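Local coordinates for protein diphosphomevalonate decarboxylase, putative (Trypanosoma brucei, PDB 2HKE) that probably catalyses the ATP-dependent decarboxylation of (R)-5-diphosphomevalonate to isopentenyl diphosphate, a precursor of isoprenoids and sterols, at residues A[8-13]-A[119-124]; A[44-49]-A[103-108]; A[50-55]-A[98-103]; A[79-84]-A[137-142]; A[147-152]-A[169-174]. The protein carries 1 engineered substitution. One frame throughout, in Å; residues are numbered along the deposited sequence.

Interaction 1: residues A[8-13]-A[119-124]; sequences VEAPIN and YCAMSA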
# COMPACT_ATOMS: atom_id res chain seq x y z
N VAL A 8 14.26 10.44 -5.38
CA VAL A 8 13.45 9.28 -5.80
C VAL A 8 12.02 9.58 -5.45
O VAL A 8 11.75 10.18 -4.41
CB VAL A 8 13.85 8.00 -5.00
CG1 VAL A 8 12.88 6.86 -5.26
CG2 VAL A 8 15.28 7.59 -5.35
N GLU A 9 11.10 9.13 -6.30
CA GLU A 9 9.70 9.09 -5.98
C GLU A 9 9.28 7.62 -5.91
O GLU A 9 9.69 6.81 -6.74
CB GLU A 9 8.89 9.85 -7.01
CG GLU A 9 9.01 11.39 -6.82
CD GLU A 9 8.12 12.19 -7.78
OE1 GLU A 9 7.70 11.61 -8.82
OE2 GLU A 9 7.84 13.39 -7.47
N ALA A 10 8.48 7.29 -4.91
CA ALA A 10 7.90 5.96 -4.82
C ALA A 10 6.38 6.01 -4.65
O ALA A 10 5.84 6.88 -3.95
CB ALA A 10 8.54 5.17 -3.68
N PRO A 11 5.67 5.01 -5.20
CA PRO A 11 4.22 4.91 -5.08
C PRO A 11 3.77 4.11 -3.86
O PRO A 11 4.57 3.33 -3.31
CB PRO A 11 3.87 4.10 -6.31
CG PRO A 11 4.98 3.08 -6.36
CD PRO A 11 6.23 3.87 -5.96
N ILE A 12 2.50 4.22 -3.48
CA ILE A 12 1.96 3.25 -2.51
C ILE A 12 1.64 1.93 -3.20
O ILE A 12 1.66 1.83 -4.40
CB ILE A 12 0.72 3.81 -1.76
CG1 ILE A 12 -0.40 4.18 -2.71
CG2 ILE A 12 1.12 5.02 -0.89
CD1 ILE A 12 -1.68 4.53 -2.00
N ASN A 13 1.27 0.92 -2.41
CA ASN A 13 0.78 -0.31 -2.96
C ASN A 13 -0.38 -0.77 -2.09
O ASN A 13 -0.58 -0.26 -0.94
CB ASN A 13 1.90 -1.38 -3.00
CG ASN A 13 2.36 -1.83 -1.64
OD1 ASN A 13 1.71 -2.66 -1.02
ND2 ASN A 13 3.48 -1.30 -1.15
N TYR A 119 9.17 5.13 3.01
CA TYR A 119 10.33 4.31 3.32
C TYR A 119 10.92 3.69 2.07
O TYR A 119 12.15 3.51 1.98
CB TYR A 119 9.94 3.22 4.32
CG TYR A 119 9.84 3.78 5.72
CD1 TYR A 119 10.96 4.28 6.33
CD2 TYR A 119 8.64 3.76 6.43
CE1 TYR A 119 10.92 4.75 7.64
CE2 TYR A 119 8.59 4.27 7.75
CZ TYR A 119 9.74 4.75 8.32
OH TYR A 119 9.79 5.26 9.60
N CYS A 120 10.08 3.34 1.12
CA CYS A 120 10.60 2.81 -0.16
C CYS A 120 11.41 3.89 -0.88
O CYS A 120 12.52 3.64 -1.34
CB CYS A 120 9.49 2.32 -1.01
SG CYS A 120 10.06 1.44 -2.47
N ALA A 121 10.87 5.10 -1.00
CA ALA A 121 11.60 6.17 -1.68
C ALA A 121 12.92 6.46 -0.95
O ALA A 121 13.97 6.68 -1.59
CB ALA A 121 10.72 7.41 -1.78
N MET A 122 12.90 6.48 0.38
CA MET A 122 14.11 6.72 1.15
C MET A 122 15.15 5.61 0.98
O MET A 122 16.35 5.86 0.85
CB MET A 122 13.76 6.89 2.62
CG MET A 122 14.89 7.32 3.47
SD MET A 122 14.47 7.38 5.20
CE MET A 122 12.97 8.37 5.19
N SER A 123 14.68 4.37 1.06
CA SER A 123 15.55 3.20 0.78
C SER A 123 16.28 3.33 -0.56
O SER A 123 17.52 3.21 -0.63
CB SER A 123 14.74 1.87 0.74
OG SER A 123 15.57 0.84 0.23
N ALA A 124 15.53 3.59 -1.62
CA ALA A 124 16.12 3.67 -2.96
C ALA A 124 17.11 4.84 -3.09
O ALA A 124 18.16 4.67 -3.67
CB ALA A 124 15.04 3.77 -4.05
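V8 and A10 both aim their CB atoms at the helix, while E9 between them turns the other way and forms a salt bridge with R47. The isopropyl group of V8 straddles A124. CG1 stands anti to the backbone N (chi1 171°), CG2 beside that N, and V8 CG1 and V8 CG2 each lie 4.0 Å from A124 CB. The stem of the same side chain rests on the helix backbone, V8 CB lying 3.7 Å from A121 O. Further along the strand, A10 comes methyl to methyl with A121, CB to CB at 3.7 Å. A10 CB is also 3.6 Å from A121 N, so it presses on the backbone as much as on the side chain. C120 flanks the same methyl, its CB 4.0 Å from A10 CB. Here a helix lies on one face of the large sheet of the N-terminal domain, which belongs to the S5-like fold of the GHMP kinase superfamily. Strand 8-10 and helix segment 119-124 run 149° apart, with axes only 7.0 Å from each other at closest approach. Such a short separation suits an interface of alanines, a cysteine and one valine, and the contact is apolar and buried. Backbone bonds from V8 to T50 and from A10 to S48 fix the strand in the sheet. C120 SG, anti to its own backbone N (chi1 -171°), packs near S150.

Interaction 2: residues A[44-49]-A[103-108]; sequences SPFRSK and ENNFPT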
# COMPACT_ATOMS: atom_id res chain seq x y z
N SER A 44 1.31 8.84 -9.81
CA SER A 44 0.61 10.08 -10.12
C SER A 44 -0.89 9.87 -9.94
O SER A 44 -1.44 8.87 -10.40
CB SER A 44 0.98 10.58 -11.52
OG SER A 44 -0.04 10.32 -12.47
N PRO A 45 -1.57 10.82 -9.30
CA PRO A 45 -1.03 12.12 -8.89
C PRO A 45 -0.25 12.14 -7.59
O PRO A 45 0.54 13.06 -7.40
CB PRO A 45 -2.28 13.01 -8.78
CG PRO A 45 -3.38 12.00 -8.39
CD PRO A 45 -3.01 10.70 -8.99
N PHE A 46 -0.44 11.14 -6.71
CA PHE A 46 0.14 11.15 -5.37
C PHE A 46 1.30 10.15 -5.21
O PHE A 46 1.21 9.01 -5.66
CB PHE A 46 -0.93 10.84 -4.31
CG PHE A 46 -2.15 11.72 -4.41
CD1 PHE A 46 -2.02 13.09 -4.49
CD2 PHE A 46 -3.41 11.16 -4.49
CE1 PHE A 46 -3.15 13.90 -4.62
CE2 PHE A 46 -4.53 11.95 -4.61
CZ PHE A 46 -4.41 13.30 -4.65
N ARG A 47 2.33 10.60 -4.50
CA ARG A 47 3.55 9.83 -4.30
C ARG A 47 4.34 10.38 -3.12
O ARG A 47 4.07 11.51 -2.64
CB ARG A 47 4.39 9.82 -5.58
CG ARG A 47 5.16 11.12 -5.88
CD ARG A 47 4.28 12.33 -6.15
NE ARG A 47 5.04 13.60 -6.22
CZ ARG A 47 5.45 14.34 -5.17
NH1 ARG A 47 5.25 13.98 -3.91
NH2 ARG A 47 6.12 15.47 -5.40
N SER A 48 5.33 9.62 -2.65
CA SER A 48 6.33 10.15 -1.73
C SER A 48 7.59 10.45 -2.51
O SER A 48 7.90 9.80 -3.50
CB SER A 48 6.68 9.24 -0.57
OG SER A 48 5.51 8.85 0.10
N LYS A 49 8.32 11.43 -2.01
CA LYS A 49 9.54 11.86 -2.63
C LYS A 49 10.57 12.04 -1.52
O LYS A 49 10.25 12.61 -0.47
CB LYS A 49 9.27 13.17 -3.34
CG LYS A 49 10.49 13.83 -3.97
CD LYS A 49 9.96 14.86 -5.00
CE LYS A 49 10.95 15.83 -5.44
NZ LYS A 49 10.26 16.91 -6.26
N GLU A 103 9.18 14.08 1.66
CA GLU A 103 7.81 14.58 1.73
C GLU A 103 6.85 13.70 0.93
O GLU A 103 7.26 12.78 0.22
CB GLU A 103 7.76 16.00 1.19
CG GLU A 103 7.87 16.04 -0.30
CD GLU A 103 8.01 17.45 -0.87
OE1 GLU A 103 8.51 18.36 -0.15
OE2 GLU A 103 7.67 17.60 -2.06
N ASN A 104 5.56 14.03 0.99
CA ASN A 104 4.59 13.42 0.09
C ASN A 104 3.47 14.41 -0.16
O ASN A 104 3.35 15.37 0.58
CB ASN A 104 4.06 12.09 0.66
CG ASN A 104 3.01 12.29 1.74
OD1 ASN A 104 1.90 12.70 1.44
ND2 ASN A 104 3.36 12.00 2.98
N ASN A 105 2.69 14.17 -1.20
CA ASN A 105 1.59 15.07 -1.57
C ASN A 105 0.22 14.40 -1.43
O ASN A 105 -0.73 14.80 -2.08
CB ASN A 105 1.79 15.60 -2.98
CG ASN A 105 1.68 14.52 -4.04
OD1 ASN A 105 1.79 13.31 -3.76
ND2 ASN A 105 1.43 14.95 -5.28
N PHE A 106 0.11 13.38 -0.60
CA PHE A 106 -1.18 12.75 -0.39
C PHE A 106 -2.02 13.74 0.39
O PHE A 106 -1.52 14.39 1.33
CB PHE A 106 -1.07 11.44 0.38
CG PHE A 106 -0.56 10.31 -0.46
CD1 PHE A 106 0.78 10.01 -0.51
CD2 PHE A 106 -1.45 9.54 -1.21
CE1 PHE A 106 1.26 8.96 -1.31
CE2 PHE A 106 -1.00 8.49 -2.00
CZ PHE A 106 0.36 8.21 -2.06
N PRO A 107 -3.30 13.86 0.03
CA PRO A 107 -4.19 14.73 0.80
C PRO A 107 -4.11 14.41 2.28
O PRO A 107 -4.11 13.24 2.67
CB PRO A 107 -5.57 14.39 0.26
CG PRO A 107 -5.31 13.96 -1.10
CD PRO A 107 -4.01 13.21 -1.08
N THR A 108 -4.00 15.45 3.09
CA THR A 108 -3.87 15.26 4.53
C THR A 108 -5.22 14.71 5.05
O THR A 108 -6.32 15.05 4.51
CB THR A 108 -3.47 16.59 5.21
OG1 THR A 108 -3.03 16.34 6.56
CG2 THR A 108 -4.63 17.54 5.21
O HOH W 1 5.49 16.21 -2.54
O HOH W 2 5.80 9.64 2.73
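N105 grips two successive backbone groups of the opposite segment with one amide. Its ND2 donates to P45 O at 3.0 Å, and its OD1 accepts from R47 N in the carbonyl plane at 2.9 Å. Beside it, F46 and F106 meet obliquely: F46 CB sits over the F106 ring, 3.5 Å from its centroid. The F46 ring is sandwiched in turn, with P107 CD 3.6 Å from its centroid on one face and P45 CG over the opposite one. R47 lays its guanidinium across the N105 amide, the planes 35° apart. Its NE makes a salt bridge with E9, and water 1 accepts from R47 NH1 at 2.6 Å and donates to E103 OE2.

Behind this shell the backbone sets the spacing. K49 and E103 form a hydrogen-bonded antiparallel pair, with K49 N to E103 O and E103 N to K49 O both 2.8 Å. S48 and N104 are the adjoining non-hydrogen-bonded pair, and S48 OG bonds to S117. N104 OD1 accepts from F106 N at 2.8 Å, bending the chain where the strand stops. The whole is an antiparallel ladder ending in an Asx turn; the connection from P107 into the start of helix 114-130 is glycine- and serine-rich, consistent with the phosphate-binding loop of GHMP kinases.

Interaction 3: residues A[50-55]-A[98-103]; sequences TSVELR and VNIVSE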
# COMPACT_ATOMS: atom_id res chain seq x y z
N THR A 50 11.78 11.51 -1.77
CA THR A 50 12.94 11.71 -0.88
C THR A 50 14.16 12.15 -1.67
O THR A 50 14.45 11.61 -2.73
CB THR A 50 13.34 10.43 -0.12
OG1 THR A 50 12.29 10.03 0.75
CG2 THR A 50 14.62 10.57 0.69
N SER A 51 14.88 13.10 -1.09
CA SER A 51 16.17 13.56 -1.57
C SER A 51 17.18 13.27 -0.48
O SER A 51 16.93 13.49 0.71
CB SER A 51 16.14 15.06 -1.89
OG SER A 51 15.46 15.30 -3.13
N VAL A 52 18.34 12.75 -0.86
CA VAL A 52 19.40 12.56 0.10
C VAL A 52 20.67 13.23 -0.41
O VAL A 52 20.91 13.25 -1.63
CB VAL A 52 19.64 11.05 0.42
CG1 VAL A 52 18.33 10.38 0.89
CG2 VAL A 52 20.22 10.30 -0.80
N GLU A 53 21.48 13.73 0.52
CA GLU A 53 22.79 14.30 0.19
C GLU A 53 23.86 13.78 1.14
O GLU A 53 23.70 13.88 2.34
CB GLU A 53 22.74 15.82 0.25
CG GLU A 53 23.89 16.50 -0.52
CD GLU A 53 24.07 17.99 -0.17
OE1 GLU A 53 23.17 18.64 0.44
OE2 GLU A 53 25.15 18.51 -0.50
N LEU A 54 24.93 13.18 0.61
CA LEU A 54 26.03 12.74 1.49
C LEU A 54 26.83 13.97 1.87
O LEU A 54 26.99 14.88 1.06
CB LEU A 54 26.95 11.70 0.83
CG LEU A 54 26.45 10.26 0.67
CD1 LEU A 54 27.61 9.28 0.70
CD2 LEU A 54 25.48 9.88 1.75
N ARG A 55 27.27 14.00 3.12
CA ARG A 55 27.96 15.16 3.68
C ARG A 55 29.24 14.75 4.42
O ARG A 55 29.35 13.62 4.97
CB ARG A 55 27.04 15.90 4.66
CG ARG A 55 25.73 16.44 4.09
CD ARG A 55 25.94 17.62 3.14
NE ARG A 55 26.66 18.74 3.77
CZ ARG A 55 26.12 19.74 4.46
NH1 ARG A 55 24.80 19.83 4.65
NH2 ARG A 55 26.90 20.68 4.98
N VAL A 98 24.57 11.77 6.24
CA VAL A 98 23.63 12.05 5.20
C VAL A 98 22.55 13.01 5.69
O VAL A 98 22.13 12.94 6.85
CB VAL A 98 23.04 10.72 4.68
CG1 VAL A 98 22.33 9.93 5.82
CG2 VAL A 98 22.14 10.93 3.50
N ASN A 99 22.15 13.93 4.83
CA ASN A 99 20.92 14.73 5.02
C ASN A 99 19.83 14.08 4.20
O ASN A 99 19.97 13.95 3.00
CB ASN A 99 21.00 16.18 4.50
CG ASN A 99 22.09 17.01 5.16
OD1 ASN A 99 22.92 17.60 4.45
ND2 ASN A 99 22.07 17.11 6.48
N ILE A 100 18.75 13.69 4.85
CA ILE A 100 17.58 13.10 4.20
C ILE A 100 16.41 14.06 4.34
O ILE A 100 16.14 14.53 5.46
CB ILE A 100 17.15 11.80 4.93
CG1 ILE A 100 18.32 10.82 5.04
CG2 ILE A 100 15.96 11.15 4.24
CD1 ILE A 100 18.04 9.70 5.99
N VAL A 101 15.73 14.32 3.24
CA VAL A 101 14.60 15.23 3.20
C VAL A 101 13.49 14.50 2.49
O VAL A 101 13.66 14.07 1.35
CB VAL A 101 14.97 16.54 2.46
CG1 VAL A 101 13.75 17.44 2.29
CG2 VAL A 101 16.13 17.25 3.16
N SER A 102 12.37 14.30 3.18
CA SER A 102 11.31 13.48 2.67
C SER A 102 9.99 14.24 2.70
O SER A 102 9.72 14.96 3.67
CB SER A 102 11.19 12.22 3.51
OG SER A 102 12.38 11.49 3.37
N GLU A 103 9.18 14.08 1.66
CA GLU A 103 7.81 14.58 1.73
C GLU A 103 6.85 13.70 0.93
O GLU A 103 7.26 12.78 0.22
CB GLU A 103 7.76 16.00 1.19
CG GLU A 103 7.87 16.04 -0.30
CD GLU A 103 8.01 17.45 -0.87
OE1 GLU A 103 8.51 18.36 -0.15
OE2 GLU A 103 7.67 17.60 -2.06
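Two neighbouring antiparallel strands, 50-55 and 98-103, form a regular ladder in the main sheet of the N-terminal domain, their directions 168° apart. S51 with V101 and E53 with N99 are the hydrogen-bonded pairs: S51 N to V101 O, V101 N to S51 O, E53 N to N99 O and N99 N to E53 O all measure 2.9 Å. Between and beyond them T50-S102, V52-I100 and L54-V98 are non-hydrogen-bonded pairs, and their side chains share one face. At one end of this face two hydroxyls meet, T50 OG1 and S102 OG, 3.0 Å apart and hydrogen-bonded. T50 CG2, anti to its backbone N, lies against I100 CG2 at 3.8 Å. V52 and I100 stand side by side and point the same way, whereas L54 crosses V98 obliquely, L54 CD2 reaching V98 CB at 3.9 Å. In this S5-like alpha-beta fold the face of T50, V52 and L54 is the inner one: V52 packs on A125 and A129, L54 on F130 and S102 on M122, all from helix 114-130. The opposite face, with S51, E53, N99 and V101, is more polar. S51 OG there bonds to T7. R55 folds back at chi2 and chi3 so that its NH1 reaches N99 OD1 at 2.9 Å. That N-H arrives in the amide carbonyl plane on a lone pair, with a C=O...N angle of 139°, and the acceptor lies near the guanidinium plane. The other end of the amide is fixed as well, since N99 ND2 bonds to T62 OG1.

Interaction 4: residues A[79-84]-A[137-142]; sequences QSMLLH and SMLARL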
# COMPACT_ATOMS: atom_id res chain seq x y z
N GLN A 79 17.09 4.67 11.77
CA GLN A 79 18.41 4.27 12.30
C GLN A 79 18.73 2.86 11.86
O GLN A 79 19.88 2.56 11.52
CB GLN A 79 18.49 4.33 13.84
CG GLN A 79 18.39 5.68 14.53
CD GLN A 79 18.14 5.57 16.07
OE1 GLN A 79 16.99 5.47 16.49
NE2 GLN A 79 19.25 5.57 16.91
N SER A 80 17.72 1.98 11.88
CA SER A 80 17.86 0.59 11.43
C SER A 80 18.29 0.51 9.96
O SER A 80 19.19 -0.27 9.59
CB SER A 80 16.56 -0.18 11.68
OG SER A 80 16.71 -1.56 11.38
N MET A 81 17.65 1.30 9.12
CA MET A 81 18.00 1.33 7.70
C MET A 81 19.45 1.79 7.53
O MET A 81 20.26 1.16 6.83
CB MET A 81 17.03 2.23 6.92
CG MET A 81 15.63 1.61 6.88
SD MET A 81 14.47 2.84 6.22
CE MET A 81 14.90 2.74 4.50
N LEU A 82 19.78 2.85 8.22
CA LEU A 82 21.10 3.45 8.11
C LEU A 82 22.21 2.53 8.59
O LEU A 82 23.27 2.48 8.00
CB LEU A 82 21.15 4.76 8.85
CG LEU A 82 20.37 5.91 8.25
CD1 LEU A 82 20.31 7.04 9.29
CD2 LEU A 82 21.02 6.40 6.96
N LEU A 83 21.97 1.78 9.65
CA LEU A 83 22.96 0.77 10.09
C LEU A 83 23.21 -0.28 9.04
O LEU A 83 24.38 -0.65 8.77
CB LEU A 83 22.49 0.07 11.39
CG LEU A 83 22.49 0.88 12.67
CD1 LEU A 83 21.81 0.04 13.75
CD2 LEU A 83 23.92 1.28 13.09
N HIS A 84 22.13 -0.83 8.48
CA HIS A 84 22.26 -1.86 7.46
C HIS A 84 22.92 -1.27 6.21
O HIS A 84 23.76 -1.92 5.57
CB HIS A 84 20.92 -2.47 7.12
CG HIS A 84 21.04 -3.65 6.22
ND1 HIS A 84 21.77 -4.76 6.58
CD2 HIS A 84 20.61 -3.87 4.96
CE1 HIS A 84 21.77 -5.62 5.58
NE2 HIS A 84 21.06 -5.12 4.60
N SER A 137 14.25 -3.31 -1.85
CA SER A 137 13.18 -3.98 -1.12
C SER A 137 13.59 -4.34 0.33
O SER A 137 12.86 -4.04 1.29
CB SER A 137 12.67 -5.18 -1.91
OG SER A 137 11.67 -5.87 -1.20
N MET A 138 14.76 -4.98 0.51
CA MET A 138 15.19 -5.37 1.84
C MET A 138 15.52 -4.24 2.77
O MET A 138 15.26 -4.33 3.97
CB MET A 138 16.36 -6.36 1.78
CG MET A 138 15.90 -7.70 1.19
SD MET A 138 17.29 -8.90 1.13
CE MET A 138 18.21 -8.29 2.54
N LEU A 139 16.05 -3.15 2.25
CA LEU A 139 16.27 -1.98 3.11
C LEU A 139 14.96 -1.29 3.48
O LEU A 139 14.77 -0.86 4.61
CB LEU A 139 17.20 -1.00 2.41
CG LEU A 139 17.67 0.11 3.30
CD1 LEU A 139 18.50 -0.41 4.44
CD2 LEU A 139 18.43 1.17 2.46
N ALA A 140 14.05 -1.18 2.52
CA ALA A 140 12.74 -0.58 2.73
C ALA A 140 11.98 -1.36 3.82
O ALA A 140 11.34 -0.75 4.66
CB ALA A 140 11.95 -0.59 1.43
N ARG A 141 12.13 -2.69 3.83
CA ARG A 141 11.47 -3.61 4.79
C ARG A 141 11.81 -3.26 6.21
O ARG A 141 10.95 -3.31 7.10
CB ARG A 141 11.94 -5.04 4.50
CG ARG A 141 11.08 -6.09 5.14
CD ARG A 141 11.76 -7.43 5.22
NE ARG A 141 12.82 -7.42 6.21
CZ ARG A 141 14.09 -7.75 6.02
NH1 ARG A 141 14.52 -8.23 4.85
NH2 ARG A 141 14.91 -7.73 7.03
N LEU A 142 13.06 -2.85 6.43
CA LEU A 142 13.51 -2.39 7.75
C LEU A 142 12.75 -1.17 8.28
O LEU A 142 12.71 -0.93 9.49
CB LEU A 142 15.01 -2.08 7.74
CG LEU A 142 15.87 -3.35 7.61
CD1 LEU A 142 17.35 -2.92 7.46
CD2 LEU A 142 15.72 -4.37 8.77
O HOH W 3 14.07 -2.03 11.62
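Helices 76-86 and 136-143 pack as a roughly antiparallel pair in the alpha-helical layer of the S5-like N-terminal domain, with segment axes 146° apart and 8.8 Å from each other at closest approach. Most of the contact is aliphatic. M81 and L142 slide past each other in opposite directions, M81 CG 3.8 Å from L142 CB. M81 then bends at chi3 (76°), which carries its methyl back beside the other helix, CE 3.6 Å from L139 O. L139, its CG anti to the backbone N, lays a branch against helix 76-86, where L139 CD1 closes to 3.4 Å from M81 O. The same two residues face helix 114-130 beyond this pair, M81 on Y119 and L139 on S123 and I127.

H84 supplies the aromatic part. Its CG is anti to the backbone N (chi1 -172°), and its CB meets L142 CD1 at 3.6 Å, the two side chains crossing at about a right angle. The imidazole offers its edge to L139, H84 CD2 lying 4.1 Å from L139 CD1.

Polar contact between the segments is made through water. S80 OG, flanked by the CD2 branch of L142, donates to water 3 at 2.7 Å, and water 3 in turn donates a hydrogen bond to L142 O at 2.8 Å.

Interaction 5: residues A[147-152]-A[169-174]; sequences ACRSAF and CVATQF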
# COMPACT_ATOMS: atom_id res chain seq x y z
N ALA A 147 6.52 -1.32 2.82
CA ALA A 147 7.40 -0.54 1.91
C ALA A 147 8.18 -1.45 0.99
O ALA A 147 8.52 -1.08 -0.14
CB ALA A 147 8.38 0.39 2.69
N CYS A 148 8.52 -2.62 1.47
CA CYS A 148 9.28 -3.52 0.66
C CYS A 148 8.59 -3.93 -0.65
O CYS A 148 9.29 -4.26 -1.66
CB CYS A 148 9.72 -4.70 1.53
SG CYS A 148 8.69 -6.14 1.52
N ARG A 149 7.26 -3.81 -0.73
CA ARG A 149 6.57 -4.21 -1.94
C ARG A 149 6.43 -3.09 -2.98
O ARG A 149 6.02 -3.36 -4.10
CB ARG A 149 5.20 -4.80 -1.63
CG ARG A 149 5.23 -6.05 -0.68
CD ARG A 149 3.81 -6.62 -0.58
NE ARG A 149 2.87 -5.54 -0.20
CZ ARG A 149 2.36 -5.32 1.00
NH1 ARG A 149 2.60 -6.16 2.00
NH2 ARG A 149 1.62 -4.25 1.20
N SER A 150 6.76 -1.85 -2.59
CA SER A 150 6.71 -0.74 -3.51
C SER A 150 7.97 -0.64 -4.42
O SER A 150 8.05 0.28 -5.28
CB SER A 150 6.38 0.55 -2.77
OG SER A 150 4.99 0.65 -2.53
N ALA A 151 8.92 -1.56 -4.23
CA ALA A 151 10.19 -1.55 -4.92
C ALA A 151 10.07 -1.91 -6.39
O ALA A 151 10.97 -1.59 -7.17
CB ALA A 151 11.24 -2.51 -4.19
N PHE A 152 8.95 -2.53 -6.77
CA PHE A 152 8.72 -3.02 -8.10
C PHE A 152 7.35 -2.58 -8.53
O PHE A 152 6.45 -2.43 -7.68
CB PHE A 152 8.72 -4.53 -8.13
CG PHE A 152 9.95 -5.13 -7.59
CD1 PHE A 152 11.10 -5.16 -8.37
CD2 PHE A 152 9.97 -5.68 -6.33
CE1 PHE A 152 12.28 -5.71 -7.84
CE2 PHE A 152 11.10 -6.21 -5.80
CZ PHE A 152 12.26 -6.26 -6.56
N CYS A 169 14.10 -12.58 3.17
CA CYS A 169 12.82 -11.94 3.40
C CYS A 169 12.74 -10.68 2.50
O CYS A 169 13.28 -9.60 2.83
CB CYS A 169 12.68 -11.61 4.88
SG CYS A 169 11.12 -10.92 5.37
N VAL A 170 12.09 -10.83 1.36
CA VAL A 170 12.25 -9.85 0.30
C VAL A 170 11.08 -9.92 -0.66
O VAL A 170 10.45 -10.95 -0.77
CB VAL A 170 13.57 -10.12 -0.45
CG1 VAL A 170 13.47 -11.46 -1.19
CG2 VAL A 170 13.98 -8.92 -1.39
N ALA A 171 10.81 -8.81 -1.36
CA ALA A 171 9.74 -8.78 -2.32
C ALA A 171 10.30 -9.15 -3.67
O ALA A 171 11.47 -8.86 -3.95
CB ALA A 171 9.08 -7.41 -2.43
N THR A 172 9.47 -9.81 -4.48
CA THR A 172 9.82 -10.08 -5.86
C THR A 172 8.64 -9.75 -6.76
O THR A 172 7.47 -9.82 -6.35
CB THR A 172 10.22 -11.55 -6.06
OG1 THR A 172 9.17 -12.39 -5.60
CG2 THR A 172 11.43 -11.89 -5.27
N GLN A 173 8.93 -9.31 -7.98
CA GLN A 173 7.88 -8.96 -8.91
C GLN A 173 7.30 -10.25 -9.44
O GLN A 173 8.03 -11.12 -9.92
CB GLN A 173 8.41 -8.10 -10.07
CG GLN A 173 7.34 -7.66 -10.98
CD GLN A 173 7.92 -6.82 -12.06
OE1 GLN A 173 8.60 -7.36 -12.93
NE2 GLN A 173 7.74 -5.50 -11.98
N PHE A 174 5.99 -10.42 -9.33
CA PHE A 174 5.35 -11.59 -9.85
C PHE A 174 5.09 -11.45 -11.35
O PHE A 174 5.50 -12.33 -12.14
CB PHE A 174 4.09 -11.92 -9.09
CG PHE A 174 3.39 -13.14 -9.58
CD1 PHE A 174 3.91 -14.41 -9.40
CD2 PHE A 174 2.16 -13.02 -10.20
CE1 PHE A 174 3.25 -15.54 -9.87
CE2 PHE A 174 1.49 -14.12 -10.65
CZ PHE A 174 2.03 -15.38 -10.49
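F152 holds CG anti to its carbonyl carbon (chi1 -56°) and stands its ring up against the strand, while Q173 puts CG anti to its backbone N (chi1 -176°) and runs on extended past the foot of that ring. The contact joins the loop that follows helix 136-143 to strand 170-175, which pairs antiparallel with strand 155-159 in the main sheet of the N-terminal, S5-like domain. The F152 ring is held between two groups: A151 CB lies over one face, and over the opposite face Q173 N stands 4.1 Å above the plane, offset toward the rim. The far corner of the ring touches the strand backbone, F152 CE2 being 3.3 Å from A171 O. Nearer the backbone of F152, its CB packs on Q173 CB at 4.1 Å, the two side chains crossing obliquely with ring and amide planes 59° apart. The amide end of Q173 is secured by a bond from NE2 to G153 O.

A171 makes the strand's closest approach to the loop. Its methyl fits between F152 and the loop backbone, with C148 SG 4.2 Å from A171 CB on one side and F152 CE2 4.1 Å from A171 CB on another. R149 leads its guanidinium away to N13 and S36. S137 OG bonds both C148 O and A171 N, tying loop to strand exactly where A171 CB comes 3.2 Å from C148 O.

How the interactions relate
Interactions 2 and 3 are consecutive lengths of one strand pair, 48-55 with 97-104, and share E103: regular backbone bonds in interaction 3 give way in interaction 2 to side-chain amide bonds, ring packing and water. Interaction 1 sets helix 114-130 on this sheet through methyl groups. Interaction 4 joins the helices flanking helix 114-130, S123 packing on L139 and M81, and L82 of the same helix as M81 touches V98 of interaction 3. Interaction 5 is tied to interaction 4 by a bond from R141 NH1 to C169 O. Interactions 1 and 4 are buried and mainly apolar; 2, 3 and 5 are partly buried, 2 and 3 being richer in polar bonds.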